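Local coordinates for protein putative transcriptional regulator (Clostridium difficile, PDB 3QI7) that is of unknown function but has a periplasmic-binding-protein-like fold, consistent with a ligand-binding lipoprotein or a transcriptional regulator, at residues A[66-70]-A[95-100]; A[75-80]-A[99-104]; A[132-138]-A[360-364]; A[256-260]-A[301-306]. One frame throughout, in Å; residues are numbered along the deposited sequence.

In the fold
Following the chain from its N terminus, interaction 1 closes a loop from the turn after strand 57-63 to the one after strand 88-94. Interaction 2 joins helix 72-80 to the start of helix 101-110. It ends on the same stretch as interaction 1 and shares G99 and L100 with it; F68 CB and A75 CB also touch, at 4.0 Å. Interaction 3 comes later and spans far more sequence, pairing strand 134-137 with strand 361-370; its V132 packs on L101 and L104 of interaction 2. Interaction 4 is nested inside that long loop, where 256-260 meets 301-306, and M306 reaches V138 and V364. Together they tie the large mixed sheet to its helices and to the central loops.

Interaction 1: A[66-70]-A[95-100]; sequences ENFTS and TDQAGL
F68 carries this contact, its ring passing from the 3-10 segment that starts at F68 into the loop 95-100, where T95, Q97 and L100 receive it. The CB atom still belongs to its own side and rests on A75 of helix 72-80. With chi1 at 84°, CG lies between the backbone N and the carbonyl carbon, and this turns the ring toward the other loop. CD1 comes within 3.9 Å of L100 CD2, and CE1 packs at 3.6 Å on L100 CG. At the tip, CZ meets Q97 CB at 3.7 Å, while CE2 has T95 OG1 at 3.6 Å, at the ring edge and near its plane. The methyl T69 CG2 covers one face, toward the rim.

The hydroxyl met by the ring edge is engaged elsewhere: T95 OG1 accepts from Q97 N at 3.1 Å (N-H...O 162°), an ST turn, and also bonds Q20. Q97 runs alongside the phenyl group in the reverse direction, its amide plane 46° from that of the ring; its NE2 is held by Q20. Its OE1 takes a hydrogen bond of 2.7 Å from a water that in turn accepts from T69 N at 3.0 Å.

Direct cohesion between the loops is therefore mostly apolar and centred on one buried ring, whereas their polar link, nearer the exposed side, runs through a water molecule.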
# COMPACT_ATOMS: atom_id res chain seq x y z
N GLU A 66 -8.58 -9.00 -17.07
CA GLU A 66 -7.19 -9.40 -16.85
C GLU A 66 -6.29 -8.65 -17.82
O GLU A 66 -6.69 -8.38 -18.96
CB GLU A 66 -7.02 -10.91 -17.05
CG GLU A 66 -7.67 -11.72 -15.94
CD GLU A 66 -7.31 -13.19 -16.01
OE1 GLU A 66 -6.99 -13.68 -17.11
OE2 GLU A 66 -7.35 -13.86 -14.96
N ASN A 67 -5.11 -8.26 -17.36
CA ASN A 67 -4.09 -7.67 -18.22
C ASN A 67 -4.68 -6.44 -18.89
O ASN A 67 -4.60 -6.29 -20.10
CB ASN A 67 -3.65 -8.68 -19.30
CG ASN A 67 -3.07 -9.95 -18.71
OD1 ASN A 67 -2.08 -9.92 -17.99
ND2 ASN A 67 -3.70 -11.07 -19.00
N PHE A 68 -5.30 -5.58 -18.08
CA PHE A 68 -6.19 -4.53 -18.60
C PHE A 68 -5.51 -3.49 -19.50
O PHE A 68 -6.17 -2.95 -20.38
CB PHE A 68 -7.00 -3.85 -17.47
CG PHE A 68 -6.27 -2.72 -16.74
CD1 PHE A 68 -6.19 -1.44 -17.30
CD2 PHE A 68 -5.71 -2.93 -15.49
CE1 PHE A 68 -5.54 -0.40 -16.64
CE2 PHE A 68 -5.06 -1.91 -14.81
CZ PHE A 68 -4.98 -0.62 -15.38
N THR A 69 -4.23 -3.23 -19.28
CA THR A 69 -3.46 -2.31 -20.15
C THR A 69 -3.38 -2.86 -21.60
O THR A 69 -3.33 -2.08 -22.56
CB THR A 69 -2.05 -1.97 -19.55
OG1 THR A 69 -1.23 -3.13 -19.49
CG2 THR A 69 -2.18 -1.44 -18.14
N SER A 70 -3.45 -4.19 -21.76
CA SER A 70 -3.56 -4.81 -23.08
C SER A 70 -5.00 -4.91 -23.59
O SER A 70 -5.23 -5.38 -24.68
CB SER A 70 -2.93 -6.19 -23.08
OG SER A 70 -1.53 -6.06 -22.92
N THR A 95 -5.56 0.68 -8.51
CA THR A 95 -4.57 -0.11 -9.28
C THR A 95 -3.24 0.65 -9.32
O THR A 95 -3.22 1.87 -9.49
CB THR A 95 -5.04 -0.39 -10.77
OG1 THR A 95 -4.01 -1.09 -11.51
CG2 THR A 95 -5.37 0.91 -11.52
N ASP A 96 -2.12 -0.06 -9.22
CA ASP A 96 -0.79 0.55 -9.39
C ASP A 96 -0.48 0.87 -10.87
O ASP A 96 0.53 1.52 -11.16
CB ASP A 96 0.31 -0.41 -8.89
CG ASP A 96 0.28 -0.62 -7.38
OD1 ASP A 96 0.04 0.35 -6.61
OD2 ASP A 96 0.57 -1.78 -6.98
N GLN A 97 -1.34 0.46 -11.79
CA GLN A 97 -1.10 0.64 -13.21
C GLN A 97 -1.77 1.92 -13.73
O GLN A 97 -2.74 2.43 -13.14
CB GLN A 97 -1.59 -0.59 -13.97
CG GLN A 97 -0.93 -1.90 -13.50
CD GLN A 97 -1.29 -3.07 -14.37
OE1 GLN A 97 -0.91 -3.14 -15.55
NE2 GLN A 97 -2.06 -4.00 -13.81
N ALA A 98 -1.26 2.41 -14.85
CA ALA A 98 -1.76 3.61 -15.52
C ALA A 98 -2.67 3.22 -16.66
O ALA A 98 -2.59 2.11 -17.17
CB ALA A 98 -0.57 4.47 -16.07
N GLY A 99 -3.52 4.16 -17.08
CA GLY A 99 -4.33 3.99 -18.26
C GLY A 99 -5.79 4.34 -18.10
O GLY A 99 -6.48 4.56 -19.11
N LEU A 100 -6.30 4.39 -16.86
CA LEU A 100 -7.74 4.50 -16.66
C LEU A 100 -8.22 5.95 -16.52
O LEU A 100 -9.43 6.22 -16.50
CB LEU A 100 -8.18 3.66 -15.45
CG LEU A 100 -7.84 2.16 -15.55
CD1 LEU A 100 -8.06 1.47 -14.19
CD2 LEU A 100 -8.65 1.46 -16.68
O HOH W 1 -2.19 -4.60 -17.48

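Interaction 2: A[75-80]-A[99-104]; sequences AINKIV and GLLPAL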
# COMPACT_ATOMS: atom_id res chain seq x y z
N ALA A 75 -11.63 -1.95 -20.58
CA ALA A 75 -11.48 -1.53 -19.17
C ALA A 75 -12.08 -0.14 -18.98
O ALA A 75 -12.82 0.10 -18.03
CB ALA A 75 -10.02 -1.55 -18.75
N ILE A 76 -11.78 0.76 -19.91
CA ILE A 76 -12.32 2.12 -19.86
C ILE A 76 -13.84 2.14 -19.97
O ILE A 76 -14.52 2.79 -19.16
CB ILE A 76 -11.67 3.01 -20.97
CG1 ILE A 76 -10.25 3.42 -20.53
CG2 ILE A 76 -12.52 4.24 -21.23
CD1 ILE A 76 -9.40 4.05 -21.63
N ASN A 77 -14.37 1.41 -20.96
CA ASN A 77 -15.81 1.33 -21.15
C ASN A 77 -16.53 0.81 -19.89
O ASN A 77 -17.56 1.37 -19.50
CB ASN A 77 -16.16 0.48 -22.38
CG ASN A 77 -15.69 1.12 -23.68
OD1 ASN A 77 -15.66 0.47 -24.73
ND2 ASN A 77 -15.29 2.39 -23.61
N LYS A 78 -15.96 -0.21 -19.25
CA LYS A 78 -16.49 -0.82 -18.03
C LYS A 78 -16.71 0.24 -16.94
O LYS A 78 -17.71 0.23 -16.22
CB LYS A 78 -15.51 -1.92 -17.52
CG LYS A 78 -16.11 -2.94 -16.55
CD LYS A 78 -15.46 -4.34 -16.66
CE LYS A 78 -16.38 -5.36 -15.94
NZ LYS A 78 -15.81 -6.71 -15.58
N ILE A 79 -15.78 1.19 -16.84
CA ILE A 79 -15.93 2.25 -15.84
C ILE A 79 -16.96 3.30 -16.28
O ILE A 79 -17.76 3.76 -15.47
CB ILE A 79 -14.55 2.92 -15.52
CG1 ILE A 79 -13.56 1.90 -14.94
CG2 ILE A 79 -14.71 4.13 -14.55
CD1 ILE A 79 -12.12 2.46 -14.81
N VAL A 80 -16.93 3.68 -17.56
CA VAL A 80 -17.73 4.80 -18.03
C VAL A 80 -19.24 4.50 -17.95
O VAL A 80 -20.05 5.40 -17.71
CB VAL A 80 -17.33 5.24 -19.46
CG1 VAL A 80 -18.32 6.25 -20.02
CG2 VAL A 80 -15.91 5.79 -19.46
N GLY A 99 -3.52 4.16 -17.08
CA GLY A 99 -4.33 3.99 -18.26
C GLY A 99 -5.79 4.34 -18.10
O GLY A 99 -6.48 4.56 -19.11
N LEU A 100 -6.30 4.39 -16.86
CA LEU A 100 -7.74 4.50 -16.66
C LEU A 100 -8.22 5.95 -16.52
O LEU A 100 -9.43 6.22 -16.50
CB LEU A 100 -8.18 3.66 -15.45
CG LEU A 100 -7.84 2.16 -15.55
CD1 LEU A 100 -8.06 1.47 -14.19
CD2 LEU A 100 -8.65 1.46 -16.68
N LEU A 101 -7.29 6.89 -16.48
CA LEU A 101 -7.67 8.29 -16.29
C LEU A 101 -8.72 8.80 -17.29
O LEU A 101 -9.67 9.48 -16.87
CB LEU A 101 -6.43 9.20 -16.27
CG LEU A 101 -6.64 10.67 -15.89
CD1 LEU A 101 -7.38 10.83 -14.57
CD2 LEU A 101 -5.28 11.37 -15.82
N PRO A 102 -8.59 8.47 -18.61
CA PRO A 102 -9.63 8.96 -19.53
C PRO A 102 -11.03 8.53 -19.13
O PRO A 102 -11.99 9.29 -19.35
CB PRO A 102 -9.24 8.36 -20.89
CG PRO A 102 -7.74 8.15 -20.78
CD PRO A 102 -7.55 7.71 -19.33
N ALA A 103 -11.15 7.36 -18.52
CA ALA A 103 -12.44 6.87 -18.07
C ALA A 103 -13.08 7.83 -17.05
O ALA A 103 -14.28 8.12 -17.12
CB ALA A 103 -12.31 5.46 -17.45
N LEU A 104 -12.27 8.30 -16.10
CA LEU A 104 -12.79 9.17 -15.06
C LEU A 104 -13.08 10.58 -15.59
O LEU A 104 -13.98 11.26 -15.09
CB LEU A 104 -11.85 9.20 -13.86
CG LEU A 104 -11.71 7.85 -13.12
CD1 LEU A 104 -10.73 7.94 -11.99
CD2 LEU A 104 -13.03 7.33 -12.61
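I76, I79 and V80 of helix 72-80 converge on A103, whose small side chain lets the two backbones approach until the CA atoms of I76 and A103 are 5.1 Å apart. Contacts between apolar side chains dominate. The methyl A103 CB lies 3.9 Å from I79 CB and 4.0 Å from I76 CG2, with V80 CG2 close by. I79 also spreads its two branches: chi1 of -61° sets CG1 beside the backbone N and CG2 anti to it, and in this way CD1 reaches L100 CD2 at 4.1 Å while CG2 reaches L104 CD2 at the same distance. The side chains of I79 and L100 cross at about a right angle, and L100 CD2 touches A75 CB at 3.9 Å as well.

Both helices belong to successive beta-alpha-beta units: helix 72-80 links strands 57-63 and 88-94, and helix 101-110 links 88-94 to 115-118, all three strands lying in one sheet. L100 and L104 continue inward onto V93 of strand 88-94, and L104 also onto I91.

A second kind of contact sets side chains against backbone carbonyls. V80 CG2 lies 3.7 Å from A103 O, and I76 CD1 comes to 3.9 Å from G99 O. G99 itself, at phi 132°, forms the bend leading into helix 101-110, and its N is bonded to D123.

Interaction 3: A[132-138]-A[360-364]; sequences VDVNLGV and NYQSV
N360 and N135 open the pairing of two parallel strands, and their side chains satisfy the backbone where the ladder begins. N360 O takes two donors from one residue, N135 N at 2.9 Å and N135 ND2 at 3.3 Å, the latter standing above the carbonyl plane. N135 ND2 also donates to V132 O, and OD1 is bonded to S118. In return N360 ND2 donates to D133 O at 3.1 Å; chi1 of 71° swings this amide toward 132-138, and the acceptor lies in its plane, while S129 bonds OD1. The two amides run side by side with planes 80° apart.

The ladder begun by N135 N to N360 O continues with Q362 N to N135 O (2.8 Å), G137 N to Q362 O (3.2 Å) and V364 N to G137 O (3.0 Å). Next to them, N135 CB packs at 3.4 Å on Y361 CD2, and Y361 OH comes to 3.6 Å from G137 CA, in a position suited to a residue without a side chain.

The short strand segments 134-137 and 361-364 run parallel with an angle of 23° between their axes. Strand 115-118 bonds 134-137 through T116 and S118, strand 349-353 runs antiparallel to 361-370, and helix 306-324 covers L136 and V364 through L310.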
# COMPACT_ATOMS: atom_id res chain seq x y z
N VAL A 132 -9.03 14.15 -11.30
CA VAL A 132 -9.70 13.28 -10.32
C VAL A 132 -9.88 14.06 -9.03
O VAL A 132 -8.95 14.79 -8.60
CB VAL A 132 -8.88 11.97 -10.09
CG1 VAL A 132 -9.55 11.07 -9.05
CG2 VAL A 132 -8.63 11.23 -11.43
N ASP A 133 -11.04 13.95 -8.38
CA ASP A 133 -11.34 14.81 -7.21
C ASP A 133 -10.39 14.63 -6.00
O ASP A 133 -9.88 15.61 -5.47
CB ASP A 133 -12.79 14.60 -6.71
CG ASP A 133 -13.83 14.91 -7.77
OD1 ASP A 133 -13.62 15.86 -8.54
OD2 ASP A 133 -14.89 14.20 -7.82
N VAL A 134 -10.20 13.38 -5.54
CA VAL A 134 -9.35 13.03 -4.38
C VAL A 134 -8.37 11.95 -4.80
O VAL A 134 -8.76 10.99 -5.45
CB VAL A 134 -10.18 12.54 -3.17
CG1 VAL A 134 -9.26 12.23 -1.96
CG2 VAL A 134 -11.23 13.58 -2.79
N ASN A 135 -7.11 12.17 -4.50
CA ASN A 135 -6.01 11.30 -4.90
C ASN A 135 -5.15 10.92 -3.70
O ASN A 135 -4.63 11.77 -3.01
CB ASN A 135 -5.18 11.97 -5.98
CG ASN A 135 -6.03 12.30 -7.21
OD1 ASN A 135 -6.35 11.40 -7.99
ND2 ASN A 135 -6.45 13.57 -7.34
N LEU A 136 -5.06 9.62 -3.46
CA LEU A 136 -4.35 9.05 -2.34
C LEU A 136 -3.32 8.09 -2.89
O LEU A 136 -3.60 7.33 -3.82
CB LEU A 136 -5.31 8.25 -1.48
CG LEU A 136 -6.56 9.00 -0.98
CD1 LEU A 136 -7.52 7.98 -0.27
CD2 LEU A 136 -6.16 10.13 -0.07
N GLY A 137 -2.10 8.18 -2.37
CA GLY A 137 -1.02 7.37 -2.88
C GLY A 137 0.16 7.34 -1.94
O GLY A 137 0.06 7.72 -0.77
N VAL A 138 1.27 6.85 -2.45
CA VAL A 138 2.51 6.78 -1.70
C VAL A 138 3.60 7.52 -2.46
O VAL A 138 3.65 7.46 -3.68
CB VAL A 138 2.92 5.33 -1.44
CG1 VAL A 138 1.86 4.62 -0.60
CG2 VAL A 138 3.17 4.60 -2.75
N ASN A 360 -5.11 18.28 -3.49
CA ASN A 360 -6.00 17.15 -3.64
C ASN A 360 -5.27 15.85 -4.02
O ASN A 360 -5.92 14.85 -4.38
CB ASN A 360 -7.17 17.44 -4.59
CG ASN A 360 -6.75 17.52 -6.01
OD1 ASN A 360 -5.68 18.06 -6.30
ND2 ASN A 360 -7.55 16.96 -6.92
N TYR A 361 -3.94 15.86 -3.93
CA TYR A 361 -3.17 14.61 -4.02
C TYR A 361 -2.43 14.53 -2.73
O TYR A 361 -1.65 15.42 -2.42
CB TYR A 361 -2.22 14.59 -5.25
CG TYR A 361 -1.53 13.24 -5.36
CD1 TYR A 361 -0.60 12.84 -4.40
CD2 TYR A 361 -1.84 12.33 -6.38
CE1 TYR A 361 -0.00 11.59 -4.44
CE2 TYR A 361 -1.24 11.07 -6.41
CZ TYR A 361 -0.31 10.72 -5.45
OH TYR A 361 0.34 9.51 -5.44
N GLN A 362 -2.69 13.48 -1.93
CA GLN A 362 -2.10 13.37 -0.60
C GLN A 362 -1.41 12.03 -0.50
O GLN A 362 -2.03 11.02 -0.82
CB GLN A 362 -3.18 13.48 0.47
CG GLN A 362 -3.79 14.92 0.60
CD GLN A 362 -2.96 15.89 1.40
OE1 GLN A 362 -2.14 15.49 2.23
NE2 GLN A 362 -3.20 17.21 1.21
N SER A 363 -0.12 12.03 -0.15
CA SER A 363 0.57 10.77 0.02
C SER A 363 0.54 10.45 1.49
O SER A 363 0.44 11.36 2.31
CB SER A 363 1.99 10.81 -0.54
OG SER A 363 2.79 11.70 0.17
N VAL A 364 0.64 9.17 1.83
CA VAL A 364 0.49 8.74 3.22
C VAL A 364 1.58 7.76 3.60
O VAL A 364 2.01 6.96 2.78
CB VAL A 364 -0.94 8.12 3.48
CG1 VAL A 364 -1.30 7.08 2.47
CG2 VAL A 364 -1.08 7.53 4.89

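Interaction 4: A[256-260]-A[301-306]; sequences NPSPI and GYPMPM
P257 lies over the ring of Y302 in a CH-pi contact. P257 CG stands 3.8 Å from the ring centroid and only 13° off the ring normal, above the centre of one face, and P257 CB adds a 3.7 Å contact with Y302 CD2. The tyrosine has CG beside its own backbone N (chi1 -57°), an orientation that presents the face to the proline. Its edge meets M304 O in the ring plane.

Apolar packing continues between two prolines, P259 CD touching P305 CD at 3.8 Å. S258 lies next to them: its OG is 3.8 Å from P305 CG, while its polar partner is Q261 N.

Polar contacts centre on P257 O. P305 CA approaches it at 3.4 Å in a CA-H...O contact. A water donates to the same oxygen at 2.7 Å and accepts from M306 N at 2.8 Å. That amide belongs to the first turn of helix 306-324, for which P305 is the N-cap residue, and the water thus couples the helix start to loop 256-260.

R143 of helix 140-153 touches both P257 and Y302. With its centre about 7 Å from the centre of the chain, between the two sheets, this pair of packed loops is consistent with the hinge region between the lobes of a periplasmic-binding-protein-like fold.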
# COMPACT_ATOMS: atom_id res chain seq x y z
N ASN A 256 7.40 -3.90 0.52
CA ASN A 256 6.16 -3.23 0.87
C ASN A 256 5.59 -3.91 2.11
O ASN A 256 5.27 -5.08 2.05
CB ASN A 256 5.16 -3.33 -0.27
CG ASN A 256 5.53 -2.42 -1.41
OD1 ASN A 256 5.40 -1.20 -1.31
ND2 ASN A 256 6.06 -3.00 -2.47
N PRO A 257 5.49 -3.18 3.24
CA PRO A 257 4.99 -3.80 4.47
C PRO A 257 3.62 -4.47 4.32
O PRO A 257 2.69 -3.88 3.80
CB PRO A 257 4.90 -2.63 5.45
CG PRO A 257 5.99 -1.68 4.98
CD PRO A 257 5.89 -1.77 3.47
N SER A 258 3.57 -5.73 4.75
CA SER A 258 2.36 -6.53 4.66
C SER A 258 2.41 -7.73 5.60
O SER A 258 3.28 -8.58 5.47
CB SER A 258 2.16 -7.03 3.23
OG SER A 258 1.04 -7.89 3.20
N PRO A 259 1.45 -7.82 6.54
CA PRO A 259 1.38 -8.98 7.43
C PRO A 259 1.05 -10.27 6.70
O PRO A 259 1.44 -11.38 7.16
CB PRO A 259 0.23 -8.61 8.39
CG PRO A 259 0.02 -7.16 8.24
CD PRO A 259 0.43 -6.80 6.85
N ILE A 260 0.31 -10.16 5.59
CA ILE A 260 -0.19 -11.34 4.90
C ILE A 260 0.79 -11.89 3.83
O ILE A 260 0.81 -13.10 3.58
CB ILE A 260 -1.60 -11.08 4.32
CG1 ILE A 260 -2.22 -12.37 3.76
CG2 ILE A 260 -1.57 -9.96 3.26
CD1 ILE A 260 -2.33 -13.51 4.77
N GLY A 301 6.95 -3.05 10.37
CA GLY A 301 5.99 -2.95 9.28
C GLY A 301 5.01 -1.80 9.52
O GLY A 301 5.36 -0.80 10.16
N TYR A 302 3.81 -1.98 9.00
CA TYR A 302 2.65 -1.13 9.26
C TYR A 302 1.54 -1.97 9.92
O TYR A 302 1.59 -3.20 9.88
CB TYR A 302 2.09 -0.54 7.97
CG TYR A 302 3.01 0.28 7.10
CD1 TYR A 302 4.04 1.06 7.64
CD2 TYR A 302 2.79 0.35 5.72
CE1 TYR A 302 4.84 1.86 6.84
CE2 TYR A 302 3.59 1.12 4.89
CZ TYR A 302 4.61 1.89 5.44
OH TYR A 302 5.41 2.67 4.61
N PRO A 303 0.52 -1.32 10.52
CA PRO A 303 -0.63 -2.07 11.01
C PRO A 303 -1.39 -2.85 9.92
O PRO A 303 -2.07 -3.84 10.23
CB PRO A 303 -1.56 -0.95 11.56
CG PRO A 303 -0.67 0.10 11.91
CD PRO A 303 0.39 0.10 10.86
N MSE A 304 -1.30 -2.38 8.68
CA MSE A 304 -1.94 -3.06 7.54
C MSE A 304 -1.22 -2.73 6.24
O MSE A 304 -0.53 -1.72 6.17
CB MSE A 304 -3.45 -2.71 7.44
CG MSE A 304 -3.84 -1.25 7.51
SE MSE A 304 -5.78 -0.93 7.78
CE MSE A 304 -6.57 -2.00 6.37
N PRO A 305 -1.38 -3.57 5.21
CA PRO A 305 -0.69 -3.23 3.97
C PRO A 305 -1.30 -2.03 3.32
O PRO A 305 -2.48 -1.80 3.48
CB PRO A 305 -0.91 -4.44 3.08
CG PRO A 305 -1.78 -5.43 3.90
CD PRO A 305 -2.28 -4.73 5.07
N MSE A 306 -0.51 -1.30 2.57
CA MSE A 306 -1.04 -0.14 1.84
C MSE A 306 -2.10 -0.58 0.76
O MSE A 306 -3.07 0.15 0.48
CB MSE A 306 0.11 0.63 1.20
CG MSE A 306 0.89 1.51 2.15
SE MSE A 306 -0.30 2.95 2.84
CE MSE A 306 -0.58 3.97 1.33
O HOH W 2 2.25 -1.77 2.17